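Local coordinates for antisigma-factor antagonist, STAS (Rhodobacter sphaeroides, PDB 3OIZ), which probably serves as the soluble regulatory STAS domain of a membrane protein related to SulP sulfate transporters, at residues R16-V22 / L44-D50; V22-Y28 / R53-D58. All coordinates share one frame; numbering follows the deposited sequence.

Overall arrangement
From the N terminus, strand 5-11 turns back into strand 17-23; residues 16-22, on that strand and the residue before it, form the first half of contact 1. Residues 22-28 continue directly, sharing Val22, and form the first half of contact 2. The chain then passes through helix 31-36 and returns as 44-50, where contact 1 closes a loop of 21 residues by pairing the two central strands of the mixed sheet. Soon afterwards 53-58 closes a loop of 24 residues in contact 2, against strand 25-26 and just before helix 59-74. The two closures cross along the sequence rather than nest. Their centres lie about 18 Å apart, on opposite sides of the chain's centre, and one water belongs to both.

Contact 1 of 2, residues R16-V22 / L44-D50; sequences RERIYRV and LDRVVID
Ile19 and Val48 sit side by side, pointing the same way, where strand 17-22 runs parallel to strand 46-50, their axes 12° apart, as the two inner strands of the four-stranded STAS-domain sheet. Backbone bonds step from strand to strand, among them Tyr20 N to Val48 O (2.8 Å) and Val22 N to Asp50 O (2.9 Å). The tight side carries Tyr20, Val47 and Ile49. Val47 CG1 meets the Tyr20 ring edge at CD2 (4.1 Å), and Val22 CG2 reaches Ile49 CG2 (4.0 Å). Phe72, Val69 and Leu65 of helix 59-74 cover Val47 and Ile49, while Tyr20 OH is hydrogen-bonded to Asp39 N. The other face is more open to solvent. There Ile19 CG1 lies alongside Val48 CB (3.9 Å), and beyond them the contact turns ionic. The Glu17 chain is extended, whereas Arg46 bends at chi3 (-50°), which turns its NE onto Glu17 OE1 (2.8 Å). NE comes to the anti side of the carboxylate, well out of its plane, and the two planes are 73° apart. A leucine in place of Arg46 would probably leave the Glu17 carboxylate without its mate across the strands and its end free to turn. At the loose end Arg16 O accepts from both Asp45 N and Arg46 N, and Arg16 runs its extended chain beside Asp45, where NH1, with its partner in the guanidinium plane, bonds to the syn lone pair of Asp45 OD2 (2.8 Å).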
loop_
_atom_site.group_PDB
_atom_site.type_symbol
_atom_site.label_atom_id
_atom_site.label_comp_id
_atom_site.label_asym_id
_atom_site.label_seq_id
_atom_site.Cartn_x
_atom_site.Cartn_y
_atom_site.Cartn_z
ATOM N N ARG A 16 16.402 -6.270 3.295
ATOM C CA ARG A 16 16.468 -4.897 2.759
ATOM C C ARG A 16 15.241 -4.427 1.963
ATOM O O ARG A 16 15.092 -3.220 1.748
ATOM C CB ARG A 16 17.752 -4.656 1.948
ATOM C CG ARG A 16 19.011 -4.739 2.805
ATOM C CD ARG A 16 20.258 -4.548 1.959
ATOM N NE ARG A 16 21.455 -4.519 2.799
ATOM C CZ ARG A 16 22.035 -3.422 3.281
ATOM N NH1 ARG A 16 21.552 -2.206 3.006
ATOM N NH2 ARG A 16 23.115 -3.546 4.045
ATOM N N GLU A 17 14.379 -5.353 1.538
ATOM C CA GLU A 17 13.217 -4.992 0.756
ATOM C C GLU A 17 11.982 -5.665 1.309
ATOM O O GLU A 17 12.051 -6.849 1.624
ATOM C CB GLU A 17 13.412 -5.396 -0.713
ATOM C CG GLU A 17 12.148 -5.159 -1.570
ATOM C CD GLU A 17 12.370 -5.455 -3.032
ATOM O OE1 GLU A 17 12.969 -4.618 -3.721
ATOM O OE2 GLU A 17 11.937 -6.521 -3.505
ATOM N N ARG A 18 10.857 -4.945 1.414
ATOM C CA ARG A 18 9.600 -5.579 1.800
ATOM C C ARG A 18 8.590 -5.331 0.693
ATOM O O ARG A 18 8.469 -4.196 0.226
ATOM C CB ARG A 18 9.058 -5.012 3.111
ATOM C CG ARG A 18 7.828 -5.820 3.591
ATOM C CD ARG A 18 7.356 -5.503 5.008
ATOM N NE ARG A 18 8.320 -5.931 6.025
ATOM C CZ ARG A 18 8.319 -7.125 6.629
ATOM N NH1 ARG A 18 7.411 -8.086 6.328
ATOM N NH2 ARG A 18 9.234 -7.360 7.552
ATOM N N ILE A 19 7.900 -6.379 0.258
ATOM C CA ILE A 19 6.767 -6.190 -0.665
ATOM C C ILE A 19 5.483 -6.339 0.092
ATOM O O ILE A 19 5.274 -7.354 0.757
ATOM C CB ILE A 19 6.799 -7.209 -1.830
ATOM C CG1 ILE A 19 8.174 -7.129 -2.531
ATOM C CG2 ILE A 19 5.555 -6.984 -2.753
ATOM C CD1 ILE A 19 8.462 -8.282 -3.532
ATOM N N TYR A 20 4.619 -5.327 -0.010
ATOM C CA TYR A 20 3.278 -5.394 0.561
ATOM C C TYR A 20 2.306 -5.728 -0.560
ATOM O O TYR A 20 2.367 -5.127 -1.620
ATOM C CB TYR A 20 2.931 -4.045 1.140
ATOM C CG TYR A 20 3.544 -3.739 2.487
ATOM C CD1 TYR A 20 2.885 -4.098 3.671
ATOM C CD2 TYR A 20 4.805 -3.113 2.590
ATOM C CE1 TYR A 20 3.459 -3.811 4.935
ATOM C CE2 TYR A 20 5.365 -2.826 3.837
ATOM C CZ TYR A 20 4.685 -3.165 5.003
ATOM O OH TYR A 20 5.232 -2.899 6.243
ATOM N N ARG A 21 1.389 -6.661 -0.323
ATOM C CA ARG A 21 0.417 -7.062 -1.320
ATOM C C ARG A 21 -0.959 -6.694 -0.770
ATOM O O ARG A 21 -1.381 -7.204 0.261
ATOM C CB ARG A 21 0.537 -8.565 -1.645
ATOM C CG ARG A 21 1.848 -8.835 -2.448
ATOM C CD ARG A 21 1.959 -10.312 -2.928
ATOM N NE ARG A 21 3.291 -10.538 -3.501
ATOM C CZ ARG A 21 4.341 -10.994 -2.813
ATOM N NH1 ARG A 21 4.225 -11.291 -1.515
ATOM N NH2 ARG A 21 5.517 -11.159 -3.408
ATOM N N VAL A 22 -1.642 -5.794 -1.467
ATOM C CA VAL A 22 -2.950 -5.349 -1.056
ATOM C C VAL A 22 -3.996 -6.007 -1.970
ATOM O O VAL A 22 -3.853 -6.021 -3.212
ATOM C CB VAL A 22 -3.037 -3.803 -1.232
ATOM C CG1 VAL A 22 -4.334 -3.316 -0.668
ATOM C CG2 VAL A 22 -1.847 -3.049 -0.549
ATOM N N LEU A 44 14.511 -0.245 5.880
ATOM C CA LEU A 44 14.395 -0.859 4.553
ATOM C C LEU A 44 15.120 -0.014 3.507
ATOM O O LEU A 44 15.128 1.208 3.588
ATOM C CB LEU A 44 12.935 -1.034 4.134
ATOM C CG LEU A 44 12.121 -2.028 4.967
ATOM C CD1 LEU A 44 10.641 -2.006 4.576
ATOM C CD2 LEU A 44 12.707 -3.439 4.816
ATOM N N ASP A 45 15.702 -0.652 2.510
ATOM C CA ASP A 45 16.192 0.107 1.347
ATOM C C ASP A 45 15.084 0.306 0.319
ATOM O O ASP A 45 15.040 1.322 -0.358
ATOM C CB ASP A 45 17.354 -0.612 0.709
ATOM C CG ASP A 45 18.598 -0.597 1.581
ATOM O OD1 ASP A 45 18.742 0.265 2.488
ATOM O OD2 ASP A 45 19.428 -1.472 1.353
ATOM N N ARG A 46 14.190 -0.675 0.195
ATOM C CA ARG A 46 13.156 -0.641 -0.859
ATOM C C ARG A 46 11.848 -1.152 -0.319
ATOM O O ARG A 46 11.823 -2.063 0.497
ATOM C CB ARG A 46 13.570 -1.491 -2.061
ATOM C CG ARG A 46 14.768 -0.935 -2.795
ATOM C CD ARG A 46 15.267 -1.865 -3.935
ATOM N NE ARG A 46 15.457 -3.259 -3.516
ATOM C CZ ARG A 46 16.510 -3.711 -2.844
ATOM N NH1 ARG A 46 17.503 -2.884 -2.502
ATOM N NH2 ARG A 46 16.584 -4.997 -2.533
ATOM N N VAL A 47 10.756 -0.555 -0.795
ATOM C CA VAL A 47 9.431 -1.032 -0.491
ATOM C C VAL A 47 8.686 -1.118 -1.808
ATOM O O VAL A 47 8.730 -0.183 -2.620
ATOM C CB VAL A 47 8.687 -0.084 0.499
ATOM C CG1 VAL A 47 7.220 -0.489 0.645
ATOM C CG2 VAL A 47 9.389 -0.092 1.848
ATOM N N VAL A 48 7.977 -2.218 -2.011
ATOM C CA VAL A 48 7.046 -2.326 -3.134
ATOM C C VAL A 48 5.649 -2.396 -2.529
ATOM O O VAL A 48 5.416 -3.184 -1.604
ATOM C CB VAL A 48 7.325 -3.597 -3.948
ATOM C CG1 VAL A 48 6.271 -3.762 -5.071
ATOM C CG2 VAL A 48 8.753 -3.561 -4.486
ATOM N N ILE A 49 4.718 -1.594 -3.052
ATOM C CA ILE A 49 3.295 -1.755 -2.671
ATOM C C ILE A 49 2.541 -2.233 -3.897
ATOM O O ILE A 49 2.378 -1.489 -4.880
ATOM C CB ILE A 49 2.695 -0.465 -2.093
ATOM C CG1 ILE A 49 3.546 0.053 -0.906
ATOM C CG2 ILE A 49 1.220 -0.680 -1.663
ATOM C CD1 ILE A 49 3.004 1.368 -0.369
ATOM N N ASP A 50 2.084 -3.484 -3.831
ATOM C CA ASP A 50 1.470 -4.152 -4.959
ATOM C C ASP A 50 -0.031 -4.036 -4.773
ATOM O O ASP A 50 -0.604 -4.684 -3.885
ATOM C CB ASP A 50 1.925 -5.624 -5.022
ATOM C CG ASP A 50 1.364 -6.371 -6.234
ATOM O OD1 ASP A 50 0.256 -6.073 -6.708
ATOM O OD2 ASP A 50 2.045 -7.303 -6.696
HETATM O O HOH W 1 -2.176 -6.913 -5.018
#

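Contact 2 of 2, residues V22-Y28 / R53-D58; sequences VEGQLFY and RAHIWD
Gly24 and Ala54 are paired in a short parallel ladder that begins where both chains turn a corner, at Gly24 and Arg53. Gly24 N donates to Arg53 O (3.1 Å), Gly24 O accepts from His55 N (2.8 Å), and Leu26 bonds through its N to His55 O (2.8 Å) and through its O to Trp57 N. With phi 103°, a side chain at Gly24 would be jammed against the carbonyl O of Glu23. Beside the corner, a water accepts a hydrogen bond from Arg53 N (2.9 Å) and also lies close to Val22 O. This two-stranded sheet, 25-26 with 54-56, is separate from the main STAS sheet and leads into helix 59-74; in anti-sigma factor antagonists such as SpoIIAA, the start of the corresponding helix carries the phosphorylated serine. On the buried face Leu26 CD1 packs on Ile56 CG1 (4.1 Å) and on the methyl of Ala54, while Ile56 also touches helices 59-74 and 84-88. The opposite face is more polar and aromatic. Gln25, bent at chi2 (-51°), presents OE1 to Trp57 NE1 (2.9 Å) on a lone pair and in the plane of the indole; the same oxygen sits at the edge of the His55 ring. Phe27 lies over the five-membered ring of Trp57 in an offset stack, centroids 4.2 Å apart and planes at 9°. Asp58 is the N-cap of helix 59-74, its side chain capping a backbone N at the helix start; OD1 also bonds to Ser61 OG, and OD2 accepts from Tyr28 N (2.8 Å) through its syn lone pair.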
loop_
_atom_site.group_PDB
_atom_site.type_symbol
_atom_site.label_atom_id
_atom_site.label_comp_id
_atom_site.label_asym_id
_atom_site.label_seq_id
_atom_site.Cartn_x
_atom_site.Cartn_y
_atom_site.Cartn_z
ATOM N N VAL A 22 -1.642 -5.794 -1.467
ATOM C CA VAL A 22 -2.950 -5.349 -1.056
ATOM C C VAL A 22 -3.996 -6.007 -1.970
ATOM O O VAL A 22 -3.853 -6.021 -3.212
ATOM C CB VAL A 22 -3.037 -3.803 -1.232
ATOM C CG1 VAL A 22 -4.334 -3.316 -0.668
ATOM C CG2 VAL A 22 -1.847 -3.049 -0.549
ATOM N N GLU A 23 -5.055 -6.551 -1.373
ATOM C CA GLU A 23 -6.150 -7.166 -2.160
ATOM C C GLU A 23 -7.510 -6.769 -1.634
ATOM O O GLU A 23 -7.672 -6.547 -0.436
ATOM C CB GLU A 23 -6.057 -8.694 -2.189
ATOM C CG GLU A 23 -6.044 -9.322 -0.832
ATOM C CD GLU A 23 -7.436 -9.551 -0.222
ATOM O OE1 GLU A 23 -8.491 -9.329 -0.885
ATOM O OE2 GLU A 23 -7.472 -9.959 0.960
ATOM N N GLY A 24 -8.484 -6.650 -2.532
ATOM C CA GLY A 24 -9.842 -6.304 -2.110
ATOM C C GLY A 24 -10.179 -4.839 -2.388
ATOM O O GLY A 24 -9.605 -4.223 -3.295
ATOM N N GLN A 25 -11.080 -4.267 -1.593
ATOM C CA GLN A 25 -11.727 -2.968 -1.931
ATOM C C GLN A 25 -11.185 -1.878 -1.021
ATOM O O GLN A 25 -11.189 -2.057 0.192
ATOM C CB GLN A 25 -13.256 -3.040 -1.704
ATOM C CG GLN A 25 -13.920 -4.389 -2.131
ATOM C CD GLN A 25 -13.552 -4.802 -3.550
ATOM O OE1 GLN A 25 -13.432 -3.950 -4.452
ATOM N NE2 GLN A 25 -13.314 -6.091 -3.748
ATOM N N LEU A 26 -10.731 -0.769 -1.609
ATOM C CA LEU A 26 -10.202 0.358 -0.827
ATOM C C LEU A 26 -11.170 1.524 -0.974
ATOM O O LEU A 26 -11.392 2.030 -2.101
ATOM C CB LEU A 26 -8.795 0.769 -1.305
ATOM C CG LEU A 26 -7.812 -0.408 -1.237
ATOM C CD1 LEU A 26 -6.491 0.009 -1.802
ATOM C CD2 LEU A 26 -7.613 -0.905 0.198
ATOM N N PHE A 27 -11.776 1.884 0.159
ATOM C CA PHE A 27 -12.746 2.963 0.266
ATOM C C PHE A 27 -12.330 3.959 1.346
ATOM O O PHE A 27 -11.579 3.606 2.263
ATOM C CB PHE A 27 -14.114 2.425 0.739
ATOM C CG PHE A 27 -14.866 1.631 -0.283
ATOM C CD1 PHE A 27 -15.565 2.270 -1.322
ATOM C CD2 PHE A 27 -14.953 0.248 -0.159
ATOM C CE1 PHE A 27 -16.307 1.513 -2.254
ATOM C CE2 PHE A 27 -15.673 -0.511 -1.065
ATOM C CZ PHE A 27 -16.359 0.116 -2.109
ATOM N N TYR A 28 -12.857 5.176 1.268
ATOM C CA TYR A 28 -12.471 6.220 2.203
ATOM C C TYR A 28 -12.762 5.831 3.651
ATOM O O TYR A 28 -12.053 6.249 4.571
ATOM C CB TYR A 28 -13.193 7.508 1.832
ATOM C CG TYR A 28 -14.647 7.456 2.168
ATOM C CD1 TYR A 28 -15.076 7.773 3.446
ATOM C CD2 TYR A 28 -15.597 7.089 1.216
ATOM C CE1 TYR A 28 -16.412 7.729 3.783
ATOM C CE2 TYR A 28 -16.955 7.037 1.548
ATOM C CZ TYR A 28 -17.349 7.362 2.836
ATOM O OH TYR A 28 -18.674 7.330 3.199
ATOM N N ARG A 53 -4.130 -6.512 -7.183
ATOM C CA ARG A 53 -5.289 -7.314 -6.800
ATOM C C ARG A 53 -6.301 -6.518 -5.968
ATOM O O ARG A 53 -7.185 -7.092 -5.307
ATOM C CB ARG A 53 -4.847 -8.604 -6.114
ATOM C CG ARG A 53 -3.999 -9.375 -7.106
ATOM C CD ARG A 53 -3.704 -10.750 -6.688
ATOM N NE ARG A 53 -2.788 -11.402 -7.629
ATOM C CZ ARG A 53 -2.643 -12.728 -7.707
ATOM N NH1 ARG A 53 -3.371 -13.526 -6.909
ATOM N NH2 ARG A 53 -1.791 -13.263 -8.576
ATOM N N ALA A 54 -6.182 -5.190 -6.017
ATOM C CA ALA A 54 -7.092 -4.346 -5.241
ATOM C C ALA A 54 -7.889 -3.432 -6.167
ATOM O O ALA A 54 -7.528 -3.254 -7.337
ATOM C CB ALA A 54 -6.253 -3.493 -4.254
ATOM N N HIS A 55 -8.961 -2.833 -5.639
ATOM C CA HIS A 55 -9.750 -1.841 -6.377
ATOM C C HIS A 55 -9.808 -0.574 -5.535
ATOM O O HIS A 55 -10.232 -0.630 -4.394
ATOM C CB HIS A 55 -11.190 -2.343 -6.605
ATOM C CG HIS A 55 -11.246 -3.606 -7.403
ATOM N ND1 HIS A 55 -10.723 -3.699 -8.686
ATOM C CD2 HIS A 55 -11.733 -4.839 -7.097
ATOM C CE1 HIS A 55 -10.907 -4.934 -9.135
ATOM N NE2 HIS A 55 -11.515 -5.641 -8.192
ATOM N N ILE A 56 -9.299 0.525 -6.077
ATOM C CA ILE A 56 -9.376 1.814 -5.398
ATOM C C ILE A 56 -10.662 2.491 -5.813
ATOM O O ILE A 56 -10.899 2.701 -7.027
ATOM C CB ILE A 56 -8.165 2.688 -5.757
ATOM C CG1 ILE A 56 -6.848 2.009 -5.313
ATOM C CG2 ILE A 56 -8.336 4.059 -5.090
ATOM C CD1 ILE A 56 -5.565 2.635 -6.003
ATOM N N TRP A 57 -11.531 2.839 -4.855
ATOM C CA TRP A 57 -12.863 3.321 -5.255
ATOM C C TRP A 57 -13.083 4.831 -5.203
ATOM O O TRP A 57 -14.114 5.341 -5.713
ATOM C CB TRP A 57 -13.916 2.617 -4.383
ATOM C CG TRP A 57 -14.065 1.180 -4.770
ATOM C CD1 TRP A 57 -13.497 0.103 -4.170
ATOM C CD2 TRP A 57 -14.798 0.680 -5.906
ATOM N NE1 TRP A 57 -13.883 -1.062 -4.809
ATOM C CE2 TRP A 57 -14.664 -0.733 -5.899
ATOM C CE3 TRP A 57 -15.581 1.295 -6.905
ATOM C CZ2 TRP A 57 -15.277 -1.555 -6.865
ATOM C CZ3 TRP A 57 -16.182 0.483 -7.894
ATOM C CH2 TRP A 57 -16.028 -0.933 -7.864
ATOM N N ASP A 58 -12.157 5.554 -4.569
ATOM C CA ASP A 58 -12.345 6.981 -4.399
ATOM C C ASP A 58 -11.024 7.700 -4.234
ATOM O O ASP A 58 -9.956 7.066 -4.045
ATOM C CB ASP A 58 -13.301 7.283 -3.211
ATOM C CG ASP A 58 -12.909 6.548 -1.919
ATOM O OD1 ASP A 58 -11.729 6.620 -1.494
ATOM O OD2 ASP A 58 -13.823 5.955 -1.285
HETATM O O HOH W 1 -2.176 -6.913 -5.018
#